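Aspartate aminotransferase, cytoplasmic (PDB 6JPK) catalyses the pyridoxal 5'-phosphate-dependent, reversible transfer of an amino group between L-aspartate and 2-oxoglutarate, giving oxaloacetate and L-glutamate, as a homodimer. Local coordinates at residues P51-A56 / A304-S309; F218-Q223 / W235-F240; D246-Q251 / G265-V270. The protein carries 1 engineered substitution. All blocks are in the same frame, centred on the assembly; numbering follows the deposited sequence.

Interaction 1 (P51-A56 / A304-S309); sequences PAVKKA and AEILNS
Ile306 sets CG1 beside its backbone N and anti to its carbonyl carbon (chi1 -68°), and its second torsion, 179°, carries CD1 onward in a fully extended arm toward Val53. Val53 holds CG2 beside its own backbone N, so that although its CB is directed away from helix 297-308, this one methyl still meets the isoleucine. Val53 CG2 and Ile306 CD1 touch at 3.6 Å, the two side chains crossing obliquely. Behind the tip, the shaft of the isoleucine rests on Ala56, whose CB is 3.7 Å from Ile306 CG1. Ala52, one turn before Ala56, borders the same tip: Ala52 CB stands 4.4 Å from Ile306 CD1, and Ala52 O, already bonded to Ala56 N, lies 4.0 Å from that same methyl. Glu305 adds only its root, with Glu305 CB 4.2 Å from Ala56 CB, before its chain turns away and OE1 makes a weak hydrogen bond to Gln63. The helix axes are 9.7 Å apart at closest approach and steeply inclined, their directions differing by 112°, so within these two segments only a few residues on each helix touch. Met257, in a loop, touches both Val53 and Ile306, Trp316 of helix 310-340 packs on Ile306, and His68 of the second subunit reaches Val53. The first turn of helix 51-62 is also tied to helix 310-340, through a hydrogen bond from Ala52 N to Asp319 OD2 and a salt bridge from Lys55 to Glu315. Between the two segments themselves no hydrogen bond forms; methyl and methylene groups do the joining, which implies adhesion by dispersion and exclusion of water, so that here fit of shape, more than directional bonding, probably sets how they lie.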
loop_
_atom_site.group_PDB
_atom_site.type_symbol
_atom_site.label_atom_id
_atom_site.label_comp_id
_atom_site.label_asym_id
_atom_site.label_seq_id
_atom_site.Cartn_x
_atom_site.Cartn_y
_atom_site.Cartn_z
ATOM N N PRO A 51 19.741 -14.966 5.468
ATOM C CA PRO A 51 19.780 -16.285 4.809
ATOM C C PRO A 51 18.444 -17.015 4.841
ATOM O O PRO A 51 18.040 -17.603 3.833
ATOM C CB PRO A 51 20.867 -17.033 5.596
ATOM C CG PRO A 51 21.783 -15.926 6.101
ATOM C CD PRO A 51 20.853 -14.776 6.419
ATOM N N ALA A 52 17.725 -16.951 5.963
ATOM C CA ALA A 52 16.426 -17.618 6.034
ATOM C C ALA A 52 15.418 -16.990 5.076
ATOM O O ALA A 52 14.576 -17.698 4.516
ATOM C CB ALA A 52 15.893 -17.582 7.464
ATOM N N VAL A 53 15.500 -15.678 4.859
ATOM C CA VAL A 53 14.567 -15.020 3.952
ATOM C C VAL A 53 14.898 -15.363 2.510
ATOM O O VAL A 53 14.002 -15.620 1.699
ATOM C CB VAL A 53 14.571 -13.496 4.190
ATOM C CG1 VAL A 53 13.991 -12.749 2.986
ATOM C CG2 VAL A 53 13.808 -13.163 5.466
ATOM N N LYS A 54 16.185 -15.349 2.156
ATOM C CA LYS A 54 16.578 -15.749 0.810
ATOM C C LYS A 54 16.167 -17.189 0.540
ATOM O O LYS A 54 15.623 -17.507 -0.524
ATOM C CB LYS A 54 18.087 -15.585 0.627
ATOM C CG LYS A 54 18.556 -15.719 -0.809
ATOM C CD LYS A 54 20.075 -15.571 -0.890
ATOM C CE LYS A 54 20.544 -14.315 -0.158
ATOM N NZ LYS A 54 21.995 -14.352 0.218
ATOM N N LYS A 55 16.431 -18.072 1.504
ATOM C CA LYS A 55 16.017 -19.469 1.402
ATOM C C LYS A 55 14.503 -19.597 1.216
ATOM O O LYS A 55 14.030 -20.333 0.340
ATOM C CB LYS A 55 16.478 -20.204 2.661
ATOM C CG LYS A 55 16.164 -21.689 2.718
ATOM C CD LYS A 55 16.802 -22.300 3.966
ATOM C CE LYS A 55 16.608 -23.805 4.010
ATOM N NZ LYS A 55 17.574 -24.421 4.961
ATOM N N ALA A 56 13.724 -18.885 2.040
ATOM C CA ALA A 56 12.265 -18.958 1.933
ATOM C C ALA A 56 11.771 -18.459 0.576
ATOM O O ALA A 56 10.855 -19.047 -0.013
ATOM C CB ALA A 56 11.608 -18.159 3.067
ATOM N N ALA A 304 5.158 -15.895 5.746
ATOM C CA ALA A 304 4.361 -17.053 6.127
ATOM C C ALA A 304 5.178 -18.330 5.992
ATOM O O ALA A 304 5.050 -19.244 6.812
ATOM C CB ALA A 304 3.090 -17.141 5.277
ATOM N N GLU A 305 6.039 -18.406 4.974
ATOM C CA GLU A 305 6.839 -19.618 4.797
ATOM C C GLU A 305 7.764 -19.825 5.992
ATOM O O GLU A 305 7.831 -20.921 6.559
ATOM C CB GLU A 305 7.637 -19.541 3.492
ATOM C CG GLU A 305 8.162 -20.871 3.032
ATOM C CD GLU A 305 7.039 -21.846 2.633
ATOM O OE1 GLU A 305 5.928 -21.393 2.244
ATOM O OE2 GLU A 305 7.274 -23.069 2.723
ATOM N N ILE A 306 8.462 -18.763 6.405
ATOM C CA ILE A 306 9.323 -18.834 7.583
ATOM C C ILE A 306 8.519 -19.205 8.826
ATOM O O ILE A 306 8.859 -20.151 9.549
ATOM C CB ILE A 306 10.060 -17.498 7.779
ATOM C CG1 ILE A 306 11.074 -17.272 6.646
ATOM C CG2 ILE A 306 10.730 -17.459 9.143
ATOM C CD1 ILE A 306 11.838 -15.944 6.770
ATOM N N LEU A 307 7.448 -18.454 9.099
ATOM C CA LEU A 307 6.762 -18.566 10.385
ATOM C C LEU A 307 6.094 -19.926 10.572
ATOM O O LEU A 307 5.977 -20.399 11.706
ATOM C CB LEU A 307 5.741 -17.433 10.528
ATOM C CG LEU A 307 6.388 -16.042 10.644
ATOM C CD1 LEU A 307 5.381 -14.897 10.496
ATOM C CD2 LEU A 307 7.123 -15.927 11.963
ATOM N N ASN A 308 5.666 -20.575 9.493
ATOM C CA ASN A 308 4.969 -21.850 9.601
ATOM C C ASN A 308 5.888 -23.049 9.422
ATOM O O ASN A 308 5.414 -24.185 9.487
ATOM C CB ASN A 308 3.820 -21.906 8.586
ATOM C CG ASN A 308 2.696 -20.949 8.947
ATOM O OD1 ASN A 308 2.169 -21.002 10.052
ATOM N ND2 ASN A 308 2.363 -20.044 8.042
ATOM N N SER A 309 7.188 -22.832 9.222
ATOM C CA SER A 309 8.144 -23.930 9.100
ATOM C C SER A 309 9.028 -23.977 10.337
ATOM O O SER A 309 9.774 -23.018 10.584
ATOM C CB SER A 309 9.009 -23.771 7.845
ATOM O OG SER A 309 10.190 -24.563 7.967
#

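Interaction 2 (F218-Q223 / W235-F240); sequences FDIAYQ and WALNEF
Leu237 lays one methyl, CD1, over a face of the Phe218 ring and sends the other, CD2, toward Ile220. CD1 is not centred: it sits toward the root of the ring, with Leu237 CD1 3.5 Å from Phe218 CG and 3.9 Å from the ring centroid, a CH-pi contact. Ring and leucine lie alongside with opposite headings, the ring running toward the helix and the leucine coming from it. Leu237 chi1, -101°, departs from a staggered position, consistent with some strain in this fit. On the far side of the fork, Leu237 CD2 meets Ile220 CD1 at 4.1 Å, so the leucine bridges two residues that point from the same side of the strand. This is a helix packed on a central strand of the large-domain sheet of a fold-type I pyridoxal-phosphate enzyme: helix 235-241 lies in the beta-alpha-beta crossover from strand 215-220 to its parallel neighbour 247-252. The outer end of the Phe218 ring enters a hollow between Ala236 and Phe240. Phe218 CE1 comes within 4.4 Å of Ala236 CB, while Phe218 CE2 lies 3.8 Å from Phe240 CB, which abuts the ring edge near its plane. The edge of Phe218 is directed at the face of Phe240 in an offset edge-to-face pair, centroids 5.8 Å apart and planes at 74°. Phe206 of helix 199-211 also packs on Phe218, and Leu87 of helix 77-87 touches both Ile220 and Leu237. Asp219, between the two apolar strand residues, faces away from the helix and bonds through OD2 to His141 and Asn112.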
loop_
_atom_site.group_PDB
_atom_site.type_symbol
_atom_site.label_atom_id
_atom_site.label_comp_id
_atom_site.label_asym_id
_atom_site.label_seq_id
_atom_site.Cartn_x
_atom_site.Cartn_y
_atom_site.Cartn_z
ATOM N N PHE A 218 -0.140 -0.456 20.600
ATOM C CA PHE A 218 1.274 -0.820 20.577
ATOM C C PHE A 218 1.807 -0.759 19.155
ATOM O O PHE A 218 1.186 -1.285 18.228
ATOM C CB PHE A 218 1.506 -2.230 21.117
ATOM C CG PHE A 218 1.425 -2.346 22.610
ATOM C CD1 PHE A 218 2.469 -1.920 23.403
ATOM C CD2 PHE A 218 0.320 -2.933 23.211
ATOM C CE1 PHE A 218 2.405 -2.048 24.791
ATOM C CE2 PHE A 218 0.243 -3.068 24.598
ATOM C CZ PHE A 218 1.287 -2.622 25.387
ATOM N N ASP A 219 2.963 -0.140 18.990
ATOM C CA ASP A 219 3.732 -0.221 17.753
ATOM C C ASP A 219 4.891 -1.182 17.995
ATOM O O ASP A 219 5.707 -0.954 18.896
ATOM C CB ASP A 219 4.241 1.162 17.346
ATOM C CG ASP A 219 4.671 1.224 15.879
ATOM O OD1 ASP A 219 5.299 0.261 15.385
ATOM O OD2 ASP A 219 4.378 2.241 15.217
ATOM N N ILE A 220 4.951 -2.279 17.238
ATOM C CA ILE A 220 6.016 -3.267 17.407
ATOM C C ILE A 220 6.691 -3.461 16.047
ATOM O O ILE A 220 6.293 -4.303 15.233
ATOM C CB ILE A 220 5.521 -4.587 18.016
ATOM C CG1 ILE A 220 6.686 -5.556 18.223
ATOM C CG2 ILE A 220 4.378 -5.227 17.220
ATOM C CD1 ILE A 220 6.432 -6.572 19.333
ATOM N N ALA A 221 7.732 -2.677 15.800
ATOM C CA ALA A 221 8.471 -2.720 14.549
ATOM C C ALA A 221 9.775 -3.505 14.636
ATOM O O ALA A 221 10.411 -3.718 13.600
ATOM C CB ALA A 221 8.774 -1.293 14.078
ATOM N N TYR A 222 10.206 -3.937 15.835
ATOM C CA TYR A 222 11.534 -4.537 15.957
ATOM C C TYR A 222 11.521 -5.844 16.747
ATOM O O TYR A 222 12.516 -6.184 17.390
ATOM C CB TYR A 222 12.522 -3.550 16.588
ATOM C CG TYR A 222 12.503 -2.199 15.916
ATOM C CD1 TYR A 222 13.118 -2.013 14.692
ATOM C CD2 TYR A 222 11.832 -1.124 16.490
ATOM C CE1 TYR A 222 13.088 -0.791 14.056
ATOM C CE2 TYR A 222 11.798 0.113 15.864
ATOM C CZ TYR A 222 12.427 0.268 14.640
ATOM O OH TYR A 222 12.400 1.480 13.995
ATOM N N GLN A 223 10.433 -6.608 16.698
ATOM C CA GLN A 223 10.397 -7.848 17.472
ATOM C C GLN A 223 11.461 -8.825 16.975
ATOM O O GLN A 223 11.517 -9.145 15.784
ATOM C CB GLN A 223 9.018 -8.516 17.399
ATOM C CG GLN A 223 8.940 -9.743 18.330
ATOM C CD GLN A 223 7.719 -10.630 18.106
ATOM O OE1 GLN A 223 7.031 -10.523 17.095
ATOM N NE2 GLN A 223 7.469 -11.539 19.047
ATOM N N TRP A 235 7.403 -8.970 25.189
ATOM C CA TRP A 235 7.011 -9.126 26.590
ATOM C C TRP A 235 5.933 -8.124 27.003
ATOM O O TRP A 235 4.975 -8.485 27.698
ATOM C CB TRP A 235 8.235 -8.981 27.511
ATOM C CG TRP A 235 7.837 -9.098 28.964
ATOM C CD1 TRP A 235 7.751 -10.245 29.699
ATOM C CD2 TRP A 235 7.408 -8.032 29.829
ATOM N NE1 TRP A 235 7.321 -9.955 30.980
ATOM C CE2 TRP A 235 7.108 -8.604 31.083
ATOM C CE3 TRP A 235 7.267 -6.647 29.666
ATOM C CZ2 TRP A 235 6.655 -7.838 32.173
ATOM C CZ3 TRP A 235 6.820 -5.885 30.754
ATOM C CH2 TRP A 235 6.525 -6.488 31.990
ATOM N N ALA A 236 6.080 -6.857 26.601
ATOM C CA ALA A 236 5.135 -5.828 27.033
ATOM C C ALA A 236 3.737 -6.094 26.492
ATOM O O ALA A 236 2.748 -5.919 27.214
ATOM C CB ALA A 236 5.625 -4.442 26.599
ATOM N N LEU A 237 3.641 -6.495 25.216
ATOM C CA LEU A 237 2.377 -6.904 24.615
ATOM C C LEU A 237 1.696 -7.991 25.421
ATOM O O LEU A 237 0.494 -7.921 25.700
ATOM C CB LEU A 237 2.611 -7.437 23.202
ATOM C CG LEU A 237 2.313 -6.561 22.013
ATOM C CD1 LEU A 237 3.171 -5.323 22.112
ATOM C CD2 LEU A 237 2.619 -7.367 20.759
ATOM N N ASN A 238 2.441 -9.044 25.740
ATOM C CA ASN A 238 1.842 -10.188 26.406
ATOM C C ASN A 238 1.535 -9.886 27.863
ATOM O O ASN A 238 0.604 -10.469 28.433
ATOM C CB ASN A 238 2.757 -11.401 26.256
ATOM C CG ASN A 238 2.680 -11.986 24.852
ATOM O OD1 ASN A 238 1.717 -12.673 24.506
ATOM N ND2 ASN A 238 3.658 -11.674 24.029
ATOM N N GLU A 239 2.288 -8.979 28.475
ATOM C CA GLU A 239 1.933 -8.573 29.832
ATOM C C GLU A 239 0.606 -7.828 29.839
ATOM O O GLU A 239 -0.234 -8.043 30.725
ATOM C CB GLU A 239 3.041 -7.711 30.433
ATOM C CG GLU A 239 2.972 -7.601 31.953
ATOM C CD GLU A 239 3.248 -8.935 32.668
ATOM O OE1 GLU A 239 3.771 -9.900 32.041
ATOM O OE2 GLU A 239 2.941 -9.015 33.872
ATOM N N PHE A 240 0.386 -6.969 28.836
ATOM C CA PHE A 240 -0.845 -6.195 28.786
ATOM C C PHE A 240 -2.062 -7.092 28.599
ATOM O O PHE A 240 -3.149 -6.757 29.086
ATOM C CB PHE A 240 -0.766 -5.136 27.680
ATOM C CG PHE A 240 -1.868 -4.114 27.750
ATOM C CD1 PHE A 240 -1.839 -3.113 28.705
ATOM C CD2 PHE A 240 -2.937 -4.161 26.871
ATOM C CE1 PHE A 240 -2.858 -2.172 28.789
ATOM C CE2 PHE A 240 -3.966 -3.220 26.945
ATOM C CZ PHE A 240 -3.928 -2.227 27.904
#

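Interaction 3 (D246-Q251 / G265-V270); sequences DFFVCQ and GCMHYV
Asp246 OD2 is gripped twice, by Tyr269 OH across the contact and by the backbone N of Ser2 of the second subunit. The phenol donates to the carboxylate at 2.5 Å between Tyr269 OH and Asp246 OD2, arriving on the anti side, somewhat out of the carboxylate plane, with the ring turned 81° from it. Asp246 OD1 takes a further bond, from the N of Asp3 of the second subunit, and these donors would favour the charged carboxylate. At the other end of the pairing His268 NE2 donates to Gln251 OE1 over 2.8 Å, nearly straight (167°). The oxygen lies in the imidazole plane, but the donor is tilted 34° from the plane of the amide carbonyl. Ser102 OG bonds His268 ND1 and Ala83 O receives Gln251 NE2, which fixes both flat groups. Along the strands the backbones exchange bonds at Val249 with His268 and at Gln251 with Cys266; the Phe247-Val270 pair has one sound bond, Val270 N to Phe247 O at 2.9 Å, and a weak return. On the face bearing Phe248, Tyr269 CD1 lies over that ring, 3.6 Å from Phe248 CZ, the two rings meeting obliquely. On the other face Val270 CG2 stands over the Phe247 ring, 4.1 Å from its centroid, and Phe240 packs edge-to-face with the same ring. The arrangement is an antiparallel beta hairpin in the mainly parallel sheet typical of fold-type I aminotransferases; the connection between the two hairpin strands carries Lys255, the probable cofactor-binding lysine.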
loop_
_atom_site.group_PDB
_atom_site.type_symbol
_atom_site.label_atom_id
_atom_site.label_comp_id
_atom_site.label_asym_id
_atom_site.label_seq_id
_atom_site.Cartn_x
_atom_site.Cartn_y
_atom_site.Cartn_z
ATOM N N ASP A 246 -9.429 -4.633 25.550
ATOM C CA ASP A 246 -9.109 -4.723 24.133
ATOM C C ASP A 246 -8.106 -3.624 23.759
ATOM O O ASP A 246 -8.029 -2.576 24.411
ATOM C CB ASP A 246 -10.369 -4.691 23.244
ATOM C CG ASP A 246 -11.414 -3.638 23.651
ATOM O OD1 ASP A 246 -11.661 -3.428 24.860
ATOM O OD2 ASP A 246 -12.059 -3.070 22.728
ATOM N N PHE A 247 -7.286 -3.901 22.744
ATOM C CA PHE A 247 -6.225 -2.977 22.347
ATOM C C PHE A 247 -5.805 -3.298 20.915
ATOM O O PHE A 247 -6.247 -4.294 20.331
ATOM C CB PHE A 247 -5.029 -3.036 23.317
ATOM C CG PHE A 247 -4.302 -4.380 23.348
ATOM C CD1 PHE A 247 -4.840 -5.471 24.023
ATOM C CD2 PHE A 247 -3.060 -4.529 22.733
ATOM C CE1 PHE A 247 -4.168 -6.701 24.063
ATOM C CE2 PHE A 247 -2.377 -5.754 22.762
ATOM C CZ PHE A 247 -2.931 -6.844 23.433
ATOM N N PHE A 248 -4.925 -2.447 20.364
ATOM C CA PHE A 248 -4.453 -2.548 18.985
ATOM C C PHE A 248 -2.952 -2.780 18.932
ATOM O O PHE A 248 -2.204 -2.325 19.806
ATOM C CB PHE A 248 -4.757 -1.285 18.173
ATOM C CG PHE A 248 -6.222 -1.013 17.999
ATOM C CD1 PHE A 248 -6.959 -0.439 19.029
ATOM C CD2 PHE A 248 -6.861 -1.313 16.796
ATOM C CE1 PHE A 248 -8.314 -0.172 18.870
ATOM C CE2 PHE A 248 -8.215 -1.039 16.625
ATOM C CZ PHE A 248 -8.945 -0.484 17.669
ATOM N N VAL A 249 -2.512 -3.466 17.878
ATOM C CA VAL A 249 -1.090 -3.705 17.637
ATOM C C VAL A 249 -0.789 -3.432 16.169
ATOM O O VAL A 249 -1.484 -3.949 15.287
ATOM C CB VAL A 249 -0.669 -5.143 18.002
ATOM C CG1 VAL A 249 0.836 -5.316 17.789
ATOM C CG2 VAL A 249 -1.068 -5.498 19.434
ATOM N N CYS A 250 0.254 -2.643 15.905
ATOM C CA CYS A 250 0.746 -2.403 14.549
ATOM C C CYS A 250 2.128 -3.034 14.410
ATOM O O CYS A 250 3.069 -2.633 15.101
ATOM C CB CYS A 250 0.803 -0.909 14.236
ATOM S SG CYS A 250 -0.760 -0.061 14.526
ATOM N N GLN A 251 2.251 -4.000 13.498
ATOM C CA GLN A 251 3.397 -4.898 13.429
ATOM C C GLN A 251 4.070 -4.757 12.077
ATOM O O GLN A 251 3.395 -4.746 11.045
ATOM C CB GLN A 251 2.947 -6.343 13.653
ATOM C CG GLN A 251 3.983 -7.426 13.434
ATOM C CD GLN A 251 3.340 -8.813 13.528
ATOM O OE1 GLN A 251 2.182 -8.984 13.136
ATOM N NE2 GLN A 251 4.062 -9.785 14.081
ATOM N N GLY A 265 3.560 -6.118 6.695
ATOM C CA GLY A 265 3.151 -5.765 8.039
ATOM C C GLY A 265 1.756 -6.273 8.308
ATOM O O GLY A 265 1.102 -6.858 7.438
ATOM N N CYS A 266 1.294 -6.045 9.535
ATOM C CA CYS A 266 -0.031 -6.499 9.926
ATOM C C CYS A 266 -0.565 -5.608 11.037
ATOM O O CYS A 266 0.179 -5.252 11.954
ATOM C CB CYS A 266 0.017 -7.961 10.389
ATOM S SG CYS A 266 -1.583 -8.781 10.307
ATOM N N MET A 267 -1.844 -5.231 10.944
ATOM C CA MET A 267 -2.526 -4.557 12.043
ATOM C C MET A 267 -3.397 -5.576 12.760
ATOM O O MET A 267 -4.050 -6.404 12.117
ATOM C CB MET A 267 -3.391 -3.383 11.554
ATOM C CG MET A 267 -3.852 -2.426 12.672
ATOM S SD MET A 267 -5.655 -2.165 12.772
ATOM C CE MET A 267 -6.209 -3.679 13.519
ATOM N N HIS A 268 -3.406 -5.519 14.093
ATOM C CA HIS A 268 -4.206 -6.442 14.894
ATOM C C HIS A 268 -5.058 -5.661 15.880
ATOM O O HIS A 268 -4.570 -4.728 16.525
ATOM C CB HIS A 268 -3.345 -7.439 15.691
ATOM C CG HIS A 268 -2.312 -8.148 14.871
ATOM N ND1 HIS A 268 -2.555 -9.353 14.249
ATOM C CD2 HIS A 268 -1.027 -7.826 14.584
ATOM C CE1 HIS A 268 -1.469 -9.738 13.600
ATOM N NE2 HIS A 268 -0.526 -8.831 13.792
ATOM N N TYR A 269 -6.325 -6.051 15.988
ATOM C CA TYR A 269 -7.197 -5.648 17.085
ATOM C C TYR A 269 -7.452 -6.877 17.935
ATOM O O TYR A 269 -7.928 -7.903 17.425
ATOM C CB TYR A 269 -8.508 -5.053 16.576
ATOM C CG TYR A 269 -9.570 -4.855 17.648
ATOM C CD1 TYR A 269 -9.428 -3.878 18.630
ATOM C CD2 TYR A 269 -10.715 -5.642 17.667
ATOM C CE1 TYR A 269 -10.405 -3.696 19.607
ATOM C CE2 TYR A 269 -11.693 -5.477 18.637
ATOM C CZ TYR A 269 -11.537 -4.500 19.607
ATOM O OH TYR A 269 -12.514 -4.321 20.569
ATOM N N VAL A 270 -7.108 -6.787 19.214
ATOM C CA VAL A 270 -7.230 -7.898 20.149
ATOM C C VAL A 270 -8.537 -7.690 20.900
ATOM O O VAL A 270 -8.590 -6.940 21.880
ATOM C CB VAL A 270 -6.036 -7.978 21.106
ATOM C CG1 VAL A 270 -6.182 -9.198 22.030
ATOM C CG2 VAL A 270 -4.719 -8.029 20.325
#

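How the interactions relate
Interactions 2 and 3 adjoin, their centres 10 Å apart, and share the large sheet: strand 215-220 runs beside 247-252, with Phe218 O 2.8 Å from Cys250 N, and helix 235-241 leads by a short link into 247-252. Interaction 1 lies farther out, about 22 Å from either centre, where two helices meet; its segments enclose both others along the chain. The second subunit reaches both this contact, by packing, and interaction 3, by hydrogen bonds. All three are buried. The helix pair is aliphatic, the helix-on-strand contact adds aromatic rings, and only the strand pair, 246-251 with 265-270, is held by hydrogen bonds, those of its backbones and two between side chains.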